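Local structure of UPF0678 fatty acid-binding protein-like protein ERS007657_00996 (Mycobacterium tuberculosis, 6R3W) at residues 37-42 / 51-56; 31-36 / 153-158. The protein binds heme b in a beta-barrel and probably converts peroxynitrite to nitrate, acting in the detoxification of reactive nitrogen and oxygen species. One frame throughout, in Å; residues are numbered along the deposited sequence.

Contact 1 of 2, residues 37-42 / 51-56. With HEM (protoporphyrin IX containing Fe), chain B.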
loop_
_atom_site.group_PDB
_atom_site.type_symbol
_atom_site.label_atom_id
_atom_site.label_comp_id
_atom_site.label_asym_id
_atom_site.label_seq_id
_atom_site.Cartn_x
_atom_site.Cartn_y
_atom_site.Cartn_z
ATOM N N GLU A 37 -6.471 -0.970 -10.629
ATOM C CA GLU A 37 -6.070 -1.566 -9.350
ATOM C C GLU A 37 -7.290 -2.150 -8.663
ATOM O O GLU A 37 -8.318 -1.454 -8.580
ATOM C CB GLU A 37 -5.392 -0.525 -8.477
ATOM C CG GLU A 37 -5.009 -1.027 -7.101
ATOM C CD GLU A 37 -4.069 -0.109 -6.355
ATOM O OE1 GLU A 37 -3.742 0.967 -6.891
ATOM O OE2 GLU A 37 -3.682 -0.466 -5.223
ATOM N N GLU A 38 -7.122 -3.348 -8.101
ATOM C CA GLU A 38 -8.096 -4.009 -7.224
ATOM C C GLU A 38 -7.386 -4.351 -5.916
ATOM O O GLU A 38 -6.315 -4.995 -5.966
ATOM C CB GLU A 38 -8.644 -5.280 -7.878
ATOM C CG GLU A 38 -9.342 -5.049 -9.200
ATOM C CD GLU A 38 -10.856 -5.020 -9.102
ATOM O OE1 GLU A 38 -11.381 -5.309 -8.005
ATOM O OE2 GLU A 38 -11.507 -4.654 -10.108
ATOM N N VAL A 39 -8.005 -3.993 -4.794
ATOM C CA VAL A 39 -7.473 -4.251 -3.441
ATOM C C VAL A 39 -8.544 -4.944 -2.603
ATOM O O VAL A 39 -9.732 -4.603 -2.729
ATOM C CB VAL A 39 -7.024 -2.938 -2.806
ATOM C CG1 VAL A 39 -7.005 -3.018 -1.297
ATOM C CG2 VAL A 39 -5.689 -2.491 -3.380
ATOM N N VAL A 40 -8.123 -5.877 -1.779
ATOM C CA VAL A 40 -9.018 -6.461 -0.751
ATOM C C VAL A 40 -8.339 -6.356 0.601
ATOM O O VAL A 40 -7.194 -6.811 0.737
ATOM C CB VAL A 40 -9.400 -7.917 -1.067
ATOM C CG1 VAL A 40 -10.299 -8.474 0.015
ATOM C CG2 VAL A 40 -10.053 -8.060 -2.426
ATOM N N PHE A 41 -9.064 -5.839 1.585
ATOM C CA PHE A 41 -8.697 -5.913 3.010
ATOM C C PHE A 41 -9.670 -6.841 3.717
ATOM O O PHE A 41 -10.896 -6.688 3.519
ATOM C CB PHE A 41 -8.760 -4.545 3.675
ATOM C CG PHE A 41 -7.652 -3.600 3.310
ATOM C CD1 PHE A 41 -6.411 -3.699 3.914
ATOM C CD2 PHE A 41 -7.883 -2.535 2.448
ATOM C CE1 PHE A 41 -5.406 -2.782 3.625
ATOM C CE2 PHE A 41 -6.875 -1.629 2.156
ATOM C CZ PHE A 41 -5.652 -1.733 2.771
ATOM N N ALA A 42 -9.147 -7.773 4.497
ATOM C CA ALA A 42 -9.970 -8.708 5.276
ATOM C C ALA A 42 -9.262 -8.993 6.609
ATOM O O ALA A 42 -8.250 -8.358 6.900
ATOM C CB ALA A 42 -10.215 -9.954 4.475
ATOM N N TYR A 51 -4.185 -8.177 3.282
ATOM C CA TYR A 51 -4.178 -7.180 2.201
ATOM C C TYR A 51 -3.628 -7.808 0.940
ATOM O O TYR A 51 -2.539 -8.390 0.971
ATOM C CB TYR A 51 -3.358 -5.965 2.606
ATOM C CG TYR A 51 -2.985 -5.026 1.484
ATOM C CD1 TYR A 51 -3.913 -4.202 0.864
ATOM C CD2 TYR A 51 -1.706 -5.049 0.964
ATOM C CE1 TYR A 51 -3.548 -3.379 -0.185
ATOM C CE2 TYR A 51 -1.319 -4.210 -0.064
ATOM C CZ TYR A 51 -2.242 -3.366 -0.637
ATOM O OH TYR A 51 -1.882 -2.556 -1.686
ATOM N N THR A 52 -4.340 -7.624 -0.162
ATOM C CA THR A 52 -3.831 -8.001 -1.483
ATOM C C THR A 52 -4.165 -6.918 -2.497
ATOM O O THR A 52 -5.259 -6.356 -2.417
ATOM C CB THR A 52 -4.367 -9.356 -1.911
ATOM O OG1 THR A 52 -5.793 -9.241 -1.897
ATOM C CG2 THR A 52 -3.874 -10.473 -1.014
ATOM N N GLN A 53 -3.280 -6.760 -3.455
ATOM C CA GLN A 53 -3.391 -5.806 -4.561
ATOM C C GLN A 53 -3.103 -6.557 -5.846
ATOM O O GLN A 53 -2.080 -7.265 -5.899
ATOM C CB GLN A 53 -2.397 -4.649 -4.384
ATOM C CG GLN A 53 -2.399 -3.655 -5.546
ATOM C CD GLN A 53 -1.079 -2.951 -5.703
ATOM O OE1 GLN A 53 -0.963 -1.750 -5.456
ATOM N NE2 GLN A 53 -0.074 -3.679 -6.168
ATOM N N GLN A 54 -3.890 -6.308 -6.880
ATOM C CA GLN A 54 -3.532 -6.672 -8.268
ATOM C C GLN A 54 -3.715 -5.449 -9.145
ATOM O O GLN A 54 -4.749 -4.794 -9.057
ATOM C CB GLN A 54 -4.339 -7.853 -8.793
ATOM C CG GLN A 54 -3.879 -8.324 -10.182
ATOM C CD GLN A 54 -2.460 -8.862 -10.218
ATOM O OE1 GLN A 54 -2.156 -9.914 -9.638
ATOM N NE2 GLN A 54 -1.624 -8.241 -11.050
ATOM N N THR A 55 -2.757 -5.189 -10.018
ATOM C CA THR A 55 -2.877 -4.077 -10.978
ATOM C C THR A 55 -2.715 -4.604 -12.389
ATOM O O THR A 55 -2.069 -5.667 -12.575
ATOM C CB THR A 55 -1.878 -2.954 -10.693
ATOM O OG1 THR A 55 -0.556 -3.383 -11.040
ATOM C CG2 THR A 55 -1.953 -2.487 -9.253
ATOM N N ARG A 56 -3.265 -3.867 -13.344
ATOM C CA ARG A 56 -3.186 -4.264 -14.762
ATOM C C ARG A 56 -3.164 -3.019 -15.628
ATOM O O ARG A 56 -3.611 -1.950 -15.183
ATOM C CB ARG A 56 -4.337 -5.192 -15.149
ATOM C CG ARG A 56 -5.723 -4.594 -15.015
ATOM C CD ARG A 56 -6.788 -5.652 -15.267
ATOM N NE ARG A 56 -8.122 -5.088 -15.391
ATOM C CZ ARG A 56 -8.855 -4.651 -14.373
ATOM N NH1 ARG A 56 -8.335 -4.579 -13.157
ATOM N NH2 ARG A 56 -10.070 -4.175 -14.597
HETATM C CHA HEM B . 9.267 0.339 -12.752
HETATM C CHB HEM B . 4.499 -0.183 -12.481
HETATM C CHC HEM B . 4.785 -0.659 -7.640
HETATM C CHD HEM B . 9.633 -0.622 -8.001
HETATM C C1A HEM B . 7.939 0.232 -13.081
HETATM C C2A HEM B . 7.438 0.229 -14.428
HETATM C C3A HEM B . 6.100 0.074 -14.340
HETATM C C4A HEM B . 5.769 -0.003 -12.962
HETATM C CMA HEM B . 5.133 -0.044 -15.485
HETATM C CAA HEM B . 8.261 0.362 -15.687
HETATM C CBA HEM B . 8.309 -0.957 -16.449
HETATM C CGA HEM B . 8.970 -2.009 -15.624
HETATM O O1A HEM B . 8.345 -3.054 -15.348
HETATM O O2A HEM B . 10.153 -1.862 -15.255
HETATM C C1B HEM B . 4.161 -0.303 -11.119
HETATM C C2B HEM B . 2.824 -0.489 -10.651
HETATM C C3B HEM B . 2.884 -0.583 -9.271
HETATM C C4B HEM B . 4.312 -0.515 -8.930
HETATM C CMB HEM B . 1.584 -0.568 -11.510
HETATM C CAB HEM B . 1.801 -0.709 -8.271
HETATM C CBB HEM B . 0.607 -0.187 -8.471
HETATM C C1C HEM B . 6.143 -0.736 -7.322
HETATM C C2C HEM B . 6.666 -0.972 -6.032
HETATM C C3C HEM B . 8.029 -1.031 -6.153
HETATM C C4C HEM B . 8.349 -0.721 -7.521
HETATM C CMC HEM B . 5.835 -1.126 -4.800
HETATM C CAC HEM B . 9.043 -1.386 -5.135
HETATM C CBC HEM B . 8.871 -2.409 -4.288
HETATM C C1D HEM B . 9.921 -0.293 -9.320
HETATM C C2D HEM B . 11.293 -0.165 -9.830
HETATM C C3D HEM B . 11.193 0.088 -11.136
HETATM C C4D HEM B . 9.749 0.146 -11.450
HETATM C CMD HEM B . 12.560 -0.370 -9.046
HETATM C CAD HEM B . 12.305 -0.117 -12.126
HETATM C CBD HEM B . 12.971 1.145 -12.429
HETATM C CGD HEM B . 14.138 0.893 -13.388
HETATM O O1D HEM B . 14.378 -0.163 -14.064
HETATM O O2D HEM B . 14.877 1.773 -13.474
HETATM N NA HEM B . 6.881 0.062 -12.202
HETATM N NB HEM B . 5.005 -0.331 -10.069
HETATM N NC HEM B . 7.171 -0.547 -8.208
HETATM N ND HEM B . 9.014 -0.109 -10.333
HETATM FE FE HEM B . 7.059 -0.148 -10.209
HETATM O O HOH W 1 -2.909 -0.043 -2.520
HETATM O O HOH W 2 -6.593 -7.833 -4.739
HETATM O O HOH W 3 -10.350 -3.363 -11.799
HETATM O O HOH W 4 7.127 -2.275 -10.504
#

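Contact 2 of 2, residues 31-36 / 153-158. With HEM (protoporphyrin IX containing Fe), chain B.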
loop_
_atom_site.group_PDB
_atom_site.type_symbol
_atom_site.label_atom_id
_atom_site.label_comp_id
_atom_site.label_asym_id
_atom_site.label_seq_id
_atom_site.Cartn_x
_atom_site.Cartn_y
_atom_site.Cartn_z
ATOM N N ARG A 31 9.504 5.101 -18.522
ATOM C CA ARG A 31 8.452 5.937 -19.124
ATOM C C ARG A 31 7.229 5.937 -18.218
ATOM O O ARG A 31 6.905 4.933 -17.573
ATOM C CB ARG A 31 8.088 5.450 -20.520
ATOM C CG ARG A 31 9.254 5.512 -21.493
ATOM C CD ARG A 31 9.607 6.949 -21.841
ATOM N NE ARG A 31 8.536 7.620 -22.583
ATOM C CZ ARG A 31 8.290 7.458 -23.883
ATOM N NH1 ARG A 31 9.028 6.625 -24.599
ATOM N NH2 ARG A 31 7.272 8.086 -24.446
ATOM N N PRO A 32 6.467 7.040 -18.192
ATOM C CA PRO A 32 5.254 7.077 -17.391
ATOM C C PRO A 32 4.244 6.010 -17.822
ATOM O O PRO A 32 4.253 5.578 -18.985
ATOM C CB PRO A 32 4.698 8.484 -17.610
ATOM C CG PRO A 32 5.939 9.308 -17.912
ATOM C CD PRO A 32 6.864 8.369 -18.669
ATOM N N PHE A 33 3.317 5.704 -16.934
ATOM C CA PHE A 33 2.341 4.629 -17.186
ATOM C C PHE A 33 1.081 4.901 -16.364
ATOM O O PHE A 33 1.087 5.741 -15.432
ATOM C CB PHE A 33 2.931 3.249 -16.845
ATOM C CG PHE A 33 3.383 3.126 -15.406
ATOM C CD1 PHE A 33 2.483 2.798 -14.394
ATOM C CD2 PHE A 33 4.668 3.519 -15.031
ATOM C CE1 PHE A 33 2.876 2.797 -13.056
ATOM C CE2 PHE A 33 5.045 3.529 -13.689
ATOM C CZ PHE A 33 4.150 3.175 -12.708
ATOM N N GLU A 34 0.021 4.179 -16.692
ATOM C CA GLU A 34 -1.183 4.148 -15.839
ATOM C C GLU A 34 -1.648 2.707 -15.645
ATOM O O GLU A 34 -1.204 1.822 -16.386
ATOM C CB GLU A 34 -2.264 5.076 -16.406
ATOM C CG GLU A 34 -2.641 4.811 -17.853
ATOM C CD GLU A 34 -3.622 5.829 -18.399
ATOM O OE1 GLU A 34 -4.161 6.626 -17.585
ATOM O OE2 GLU A 34 -3.946 5.743 -19.583
ATOM N N TYR A 35 -2.552 2.513 -14.705
ATOM C CA TYR A 35 -2.950 1.158 -14.287
ATOM C C TYR A 35 -4.344 1.188 -13.681
ATOM O O TYR A 35 -4.756 2.217 -13.103
ATOM C CB TYR A 35 -1.923 0.568 -13.308
ATOM C CG TYR A 35 -1.702 1.363 -12.048
ATOM C CD1 TYR A 35 -2.390 1.070 -10.888
ATOM C CD2 TYR A 35 -0.712 2.330 -11.984
ATOM C CE1 TYR A 35 -2.132 1.751 -9.706
ATOM C CE2 TYR A 35 -0.459 3.041 -10.817
ATOM C CZ TYR A 35 -1.156 2.735 -9.665
ATOM O OH TYR A 35 -0.863 3.402 -8.496
ATOM N N LEU A 36 -4.995 0.025 -13.736
ATOM C CA LEU A 36 -6.193 -0.302 -12.949
ATOM C C LEU A 36 -5.759 -1.117 -11.737
ATOM O O LEU A 36 -4.757 -1.849 -11.839
ATOM C CB LEU A 36 -7.182 -1.087 -13.812
ATOM C CG LEU A 36 -7.621 -0.391 -15.089
ATOM C CD1 LEU A 36 -8.609 -1.257 -15.859
ATOM C CD2 LEU A 36 -8.216 0.966 -14.789
ATOM N N GLN A 153 11.143 9.941 -4.252
ATOM C CA GLN A 153 10.236 10.741 -5.086
ATOM C C GLN A 153 9.029 9.894 -5.502
ATOM O O GLN A 153 9.095 8.662 -5.415
ATOM C CB GLN A 153 10.975 11.290 -6.302
ATOM C CG GLN A 153 11.459 10.214 -7.242
ATOM C CD GLN A 153 12.325 10.801 -8.316
ATOM O OE1 GLN A 153 11.823 11.298 -9.327
ATOM N NE2 GLN A 153 13.635 10.760 -8.085
ATOM N N ASP A 154 8.015 10.527 -6.048
ATOM C CA ASP A 154 6.796 9.800 -6.470
ATOM C C ASP A 154 7.157 8.649 -7.416
ATOM O O ASP A 154 7.870 8.876 -8.422
ATOM C CB ASP A 154 5.818 10.728 -7.167
ATOM C CG ASP A 154 5.035 11.625 -6.223
ATOM O OD1 ASP A 154 5.273 11.543 -4.991
ATOM O OD2 ASP A 154 4.227 12.434 -6.723
ATOM N N HIS A 155 6.552 7.488 -7.196
ATOM C CA HIS A 155 6.466 6.415 -8.215
ATOM C C HIS A 155 5.016 6.157 -8.593
ATOM O O HIS A 155 4.785 5.810 -9.741
ATOM C CB HIS A 155 7.157 5.111 -7.751
ATOM C CG HIS A 155 7.118 3.963 -8.728
ATOM N ND1 HIS A 155 7.406 4.118 -10.060
ATOM C CD2 HIS A 155 6.975 2.616 -8.532
ATOM C CE1 HIS A 155 7.357 2.928 -10.663
ATOM N NE2 HIS A 155 7.065 2.000 -9.751
ATOM N N LEU A 156 4.085 6.250 -7.639
ATOM C CA LEU A 156 2.671 5.876 -7.881
ATOM C C LEU A 156 1.751 6.882 -7.207
ATOM O O LEU A 156 2.053 7.309 -6.080
ATOM C CB LEU A 156 2.357 4.493 -7.309
ATOM C CG LEU A 156 3.284 3.350 -7.689
ATOM C CD1 LEU A 156 3.024 2.175 -6.754
ATOM C CD2 LEU A 156 3.107 2.933 -9.146
ATOM N N ALA A 157 0.533 6.948 -7.712
ATOM C CA ALA A 157 -0.618 7.402 -6.901
ATOM C C ALA A 157 -1.899 6.894 -7.549
ATOM O O ALA A 157 -1.948 6.781 -8.780
ATOM C CB ALA A 157 -0.610 8.897 -6.765
ATOM N N ALA A 158 -2.909 6.610 -6.741
ATOM C CA ALA A 158 -4.174 6.058 -7.286
ATOM C C ALA A 158 -5.349 6.479 -6.436
ATOM O O ALA A 158 -5.164 6.896 -5.277
ATOM C CB ALA A 158 -4.104 4.552 -7.369
HETATM C CHA HEM B . 9.267 0.339 -12.752
HETATM C CHB HEM B . 4.499 -0.183 -12.481
HETATM C CHC HEM B . 4.785 -0.659 -7.640
HETATM C CHD HEM B . 9.633 -0.622 -8.001
HETATM C C1A HEM B . 7.939 0.232 -13.081
HETATM C C2A HEM B . 7.438 0.229 -14.428
HETATM C C3A HEM B . 6.100 0.074 -14.340
HETATM C C4A HEM B . 5.769 -0.003 -12.962
HETATM C CMA HEM B . 5.133 -0.044 -15.485
HETATM C CAA HEM B . 8.261 0.362 -15.687
HETATM C CBA HEM B . 8.309 -0.957 -16.449
HETATM C CGA HEM B . 8.970 -2.009 -15.624
HETATM O O1A HEM B . 8.345 -3.054 -15.348
HETATM O O2A HEM B . 10.153 -1.862 -15.255
HETATM C C1B HEM B . 4.161 -0.303 -11.119
HETATM C C2B HEM B . 2.824 -0.489 -10.651
HETATM C C3B HEM B . 2.884 -0.583 -9.271
HETATM C C4B HEM B . 4.312 -0.515 -8.930
HETATM C CMB HEM B . 1.584 -0.568 -11.510
HETATM C CAB HEM B . 1.801 -0.709 -8.271
HETATM C CBB HEM B . 0.607 -0.187 -8.471
HETATM C C1C HEM B . 6.143 -0.736 -7.322
HETATM C C2C HEM B . 6.666 -0.972 -6.032
HETATM C C3C HEM B . 8.029 -1.031 -6.153
HETATM C C4C HEM B . 8.349 -0.721 -7.521
HETATM C CMC HEM B . 5.835 -1.126 -4.800
HETATM C CAC HEM B . 9.043 -1.386 -5.135
HETATM C CBC HEM B . 8.871 -2.409 -4.288
HETATM C C1D HEM B . 9.921 -0.293 -9.320
HETATM C C2D HEM B . 11.293 -0.165 -9.830
HETATM C C3D HEM B . 11.193 0.088 -11.136
HETATM C C4D HEM B . 9.749 0.146 -11.450
HETATM C CMD HEM B . 12.560 -0.370 -9.046
HETATM C CAD HEM B . 12.305 -0.117 -12.126
HETATM C CBD HEM B . 12.971 1.145 -12.429
HETATM C CGD HEM B . 14.138 0.893 -13.388
HETATM O O1D HEM B . 14.378 -0.163 -14.064
HETATM O O2D HEM B . 14.877 1.773 -13.474
HETATM N NA HEM B . 6.881 0.062 -12.202
HETATM N NB HEM B . 5.005 -0.331 -10.069
HETATM N NC HEM B . 7.171 -0.547 -8.208
HETATM N ND HEM B . 9.014 -0.109 -10.333
HETATM FE FE HEM B . 7.059 -0.148 -10.209
HETATM O O HOH W 4 7.127 -2.275 -10.504
#

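Contact 1 of 2, residues 37-42 / 51-56
E38 and V40 pair with Q54 and T52 through four antiparallel backbone hydrogen bonds. They belong to the beta hairpin of strands 33-42 and 48-57 in the ten-stranded antiparallel barrel. The T52 N to V40 O bond is the longest at 3.1 Å. The pairs E37–T55, V39–Q53 and F41–Y51 are non-hydrogen-bonded, and their side chains line the inner face of the barrel.

Apolar contacts fill one end of that face. Y51 CD1 lies over one face of the F41 ring, toward its rim and 3.4 Å from F41 CE1. The two ring planes are 34° apart. V39 CG1 comes to the edge of the Y51 ring, near its plane, 3.6 Å from Y51 CE1. At the other end E37 CG, anti to the backbone N (chi1 177°), lies alongside T55, 4.0 Å from T55 CG2. That methyl touches the heme vinyl, T55 CG2 lying 3.5 Å from HEM CBB.

Water 1 also bridges the strands on this face, donating to E37 OE2 and Y51 OH, each at 2.8 Å. E37 OE1 is hydrogen-bonded to Y141 OH, and Y51 OH to E67 OE2.

On the outer face E38 OE2 and R56 NH1 are 4.4 Å apart, too far for a salt bridge.

E37 thus has a buried carboxylate with a hydrogen-bonding partner at each oxygen, which would help it carry a charge, although burial probably raises its pKa.

Contact 2 of 2, residues 31-36 / 153-158
The strands that bring F33 and Y35 against H155, L156 and A158 run in roughly the same direction, 42° apart. Their axes come no closer than 8.9 Å, and no hydrogen bond joins them. Strand 17-25 lies between them in the closed barrel, so the contact is made mainly by side chains.

F33 CZ is the ring atom that meets the other strand, 3.7 Å from L156 CD2. Both L156 CD2 and H155 CE1 sit at the edge of the F33 ring, near its plane. One face of that ring is covered by the porphyrin, with F33 CZ 3.4 Å from HEM CHB.

H155 and L156 form a classic beta bulge opposite L143. Both side chains reach the heme of this nitrobindin barrel. H155 CG is anti to the backbone N (chi1 -180°), and H155 NE2 binds the iron at 2.2 Å. K26 O accepts a hydrogen bond from H155 ND1, which, with the iron bond, helps to fix the turn of the imidazole. L156 spreads its methyls against the porphyrin face on the H155 side, CD1 lying 3.5 Å from HEM CHC.

Y35 crosses L156 at about a right angle. Its hydroxyl is hydrogen-bonded to Y141 OH, and Y35 OH also packs 3.6 Å from A158 CB. The heme vinyl lies over one face of the Y35 ring, HEM CBB being 3.6 Å from Y35 CE1.

Contacts 1 and 2 share strand 33-42, and their centres are 16 Å apart. Along the chain contact 1 is nested within the loop that contact 2 closes. They meet at a probable hydrogen bond from L36 N to R56 O, 2.8 Å long. Deeper inside, E37 OE1 of contact 1 packs 3.6 Å from A158 CB of contact 2. Both reach the heme: contact 2 supplies the axial ligand, and contact 1 borders a vinyl and the neighbouring methyl through Q53 and T55. The T55 and H155 side chains are about 9 Å apart at their nearest atoms. Across the porphyrin from H155, water 4 binds the iron at 2.1 Å. T29 and K123 also hydrogen-bond the heme.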